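Local atomic coordinates of klebicin C activity (PDB entry 7NNA), a protein that is a bacteriocin of Klebsiella pneumoniae, here represented by its Tol-binding domain, and probably enters target cells through the efflux channel TolC. Residues A182-R185 with K186-A190. Numbering follows the deposited sequence.
Sequences AERR and KAEEA
Lys-186, Ala-187, Glu-188 and Glu-189 each give their backbone N-H to the carbonyl four residues back. These four consecutive hydrogen bonds run from Lys-186 N to Ala-182 O (2.9 Å) through to Glu-189 N and Arg-185 O (3.0 Å), the regular pattern of an alpha-helix.

Arg-184 and Glu-188, one helical turn apart, also form a salt bridge. NH2 of Arg-184 lies 3.6 Å from OE1 of Glu-188, a loose ion pair. NH1 of Arg-184 is equally near this oxygen, so OE1 sits at the edge of the guanidinium, close to its plane. The two side chains run alongside each other and point the same way. Their flat ends are turned 54° apart and do not meet as a coplanar pair. The Arg-184 chain leaves with CG anti to the backbone N (chi1 -171°) and then bends at chi3 (68°), which brings its end back toward Glu-188. The stronger partner of Glu-188 is Lys-192, whose NZ meets the other oxygen, OE2. Glu-188 is thus held between cations on both the preceding and the following turn.

Arg-185 NH1 is 4.2 Å from Glu-188 OE1, too far for a salt bridge. The stronger partner of Arg-185 is Glu-181, one turn earlier. The Arg-184 guanidinium meets one face of the Arg-185 group with its edge, offset toward the rim. The nearby carboxylates probably ease the repulsion between these two cations.

Packing between the side chains is sparse. CG of Glu-189, set beside the backbone N, lies 3.2 Å from Arg-185 O, and its OE2 approaches CB of Arg-185.

Both segments belong to helix 93-197, near its C-terminal end. This part of the long helix extends beyond the antiparallel hairpin formed with helix 14-79.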
ATOM      1  N   ALA A 182     -38.905 -17.673  41.081  1.00 42.98           N
ATOM      2  CA  ALA A 182     -38.649 -18.691  42.093  1.00 43.53           C
ATOM      3  C   ALA A 182     -38.938 -18.174  43.520  1.00 42.11           C
ATOM      4  O   ALA A 182     -39.527 -18.919  44.324  1.00 41.97           O
ATOM      5  CB  ALA A 182     -37.225 -19.220  41.994  1.00 45.03           C
ATOM      6  N   GLU A 183     -38.615 -16.919  43.823  1.00 40.67           N
ATOM      7  CA  GLU A 183     -38.905 -16.363  45.159  1.00 40.06           C
ATOM      8  C   GLU A 183     -40.406 -16.163  45.358  1.00 38.21           C
ATOM      9  O   GLU A 183     -40.955 -16.419  46.455  1.00 35.43           O
ATOM     10  CB  GLU A 183     -38.185 -15.012  45.347  1.00 44.37           C
ATOM     11  CG  GLU A 183     -36.697 -15.140  45.577  1.00 52.00           C
ATOM     12  CD  GLU A 183     -35.929 -13.832  45.486  1.00 66.05           C
ATOM     13  OE1 GLU A 183     -36.566 -12.752  45.481  1.00 70.15           O
ATOM     14  OE2 GLU A 183     -34.679 -13.889  45.421  1.00 70.45           O
ATOM     15  N   ARG A 184     -41.085 -15.691  44.288  1.00 37.87           N
ATOM     16  CA  ARG A 184     -42.527 -15.488  44.371  1.00 38.57           C
ATOM     17  C   ARG A 184     -43.285 -16.832  44.605  1.00 37.72           C
ATOM     18  O   ARG A 184     -44.234 -16.918  45.435  1.00 36.15           O
ATOM     19  CB  ARG A 184     -43.015 -14.813  43.074  1.00 41.27           C
ATOM     20  CG  ARG A 184     -44.479 -14.376  43.171  1.00 49.77           C
ATOM     21  CD  ARG A 184     -45.192 -14.389  41.806  1.00 56.98           C
ATOM     22  NE  ARG A 184     -45.379 -15.735  41.254  1.00 63.68           N
ATOM     23  CZ  ARG A 184     -46.233 -16.640  41.740  1.00 68.62           C
ATOM     24  NH1 ARG A 184     -46.944 -16.376  42.833  1.00 68.82           N
ATOM     25  NH2 ARG A 184     -46.336 -17.831  41.174  1.00 69.77           N
ATOM     26  N   ARG A 185     -42.857 -17.883  43.892  1.00 37.12           N
ATOM     27  CA  ARG A 185     -43.497 -19.198  44.051  1.00 39.17           C
ATOM     28  C   ARG A 185     -43.135 -19.817  45.371  1.00 36.96           C
ATOM     29  O   ARG A 185     -43.982 -20.456  45.994  1.00 38.07           O
ATOM     30  CB  ARG A 185     -43.045 -20.163  42.941  1.00 43.98           C
ATOM     31  CG  ARG A 185     -43.519 -19.752  41.577  1.00 53.80           C
ATOM     32  CD  ARG A 185     -44.092 -20.916  40.767  1.00 64.05           C
ATOM     33  NE  ARG A 185     -44.396 -20.438  39.423  1.00 71.66           N
ATOM     34  CZ  ARG A 185     -45.602 -20.084  38.996  1.00 75.85           C
ATOM     35  NH1 ARG A 185     -46.663 -20.238  39.781  1.00 77.16           N
ATOM     36  NH2 ARG A 185     -45.759 -19.577  37.782  1.00 76.37           N
ATOM     37  N   LYS A 186     -41.891 -19.611  45.837  1.00 34.80           N
ATOM     38  CA  LYS A 186     -41.513 -20.193  47.116  1.00 35.63           C
ATOM     39  C   LYS A 186     -42.382 -19.604  48.272  1.00 33.60           C
ATOM     40  O   LYS A 186     -42.860 -20.366  49.115  1.00 33.64           O
ATOM     41  CB  LYS A 186     -39.995 -20.095  47.333  1.00 40.72           C
ATOM     42  CG  LYS A 186     -39.524 -20.748  48.635  1.00 49.79           C
ATOM     43  CD  LYS A 186     -38.018 -20.613  48.819  1.00 59.27           C
ATOM     44  CE  LYS A 186     -37.550 -21.424  50.009  1.00 67.30           C
ATOM     45  NZ  LYS A 186     -36.779 -20.580  50.976  1.00 73.03           N
ATOM     46  N   ALA A 187     -42.661 -18.274  48.267  1.00 31.23           N
ATOM     47  CA  ALA A 187     -43.460 -17.632  49.327  1.00 30.81           C
ATOM     48  C   ALA A 187     -44.899 -18.063  49.242  1.00 31.22           C
ATOM     49  O   ALA A 187     -45.504 -18.328  50.275  1.00 30.60           O
ATOM     50  CB  ALA A 187     -43.389 -16.089  49.196  1.00 31.75           C
ATOM     51  N   GLU A 188     -45.461 -18.143  48.028  1.00 30.18           N
ATOM     52  CA  GLU A 188     -46.855 -18.596  47.879  1.00 31.62           C
ATOM     53  C   GLU A 188     -47.009 -20.046  48.381  1.00 32.13           C
ATOM     54  O   GLU A 188     -47.941 -20.334  49.111  1.00 32.38           O
ATOM     55  CB  GLU A 188     -47.257 -18.486  46.385  1.00 36.35           C
ATOM     56  CG  GLU A 188     -48.570 -19.160  46.044  1.00 47.77           C
ATOM     57  CD  GLU A 188     -48.773 -19.585  44.589  1.00 62.22           C
ATOM     58  OE1 GLU A 188     -47.783 -19.707  43.821  1.00 65.48           O
ATOM     59  OE2 GLU A 188     -49.945 -19.852  44.240  1.00 65.28           O
ATOM     60  N   GLU A 189     -46.075 -20.935  48.048  1.00 32.68           N
ATOM     61  CA  GLU A 189     -46.126 -22.335  48.479  1.00 33.55           C
ATOM     62  C   GLU A 189     -45.942 -22.443  49.978  1.00 32.48           C
ATOM     63  O   GLU A 189     -46.660 -23.221  50.626  1.00 33.97           O
ATOM     64  CB  GLU A 189     -45.003 -23.142  47.763  1.00 36.99           C
ATOM     65  CG  GLU A 189     -45.321 -23.364  46.295  1.00 43.77           C
ATOM     66  CD  GLU A 189     -44.151 -23.854  45.459  0.50 49.93           C
ATOM     67  OE1 GLU A 189     -43.180 -24.391  46.041  0.50 48.72           O
ATOM     68  OE2 GLU A 189     -44.213 -23.703  44.219  0.50 53.11           O
ATOM     69  N   ALA A 190     -45.038 -21.629  50.559  1.00 28.87           N
ATOM     70  CA  ALA A 190     -44.862 -21.654  52.013  1.00 28.16           C
ATOM     71  C   ALA A 190     -46.147 -21.258  52.727  1.00 26.17           C
ATOM     72  O   ALA A 190     -46.532 -21.906  53.724  1.00 26.18           O
ATOM     73  CB  ALA A 190     -43.638 -20.758  52.416  1.00 27.96           C
TER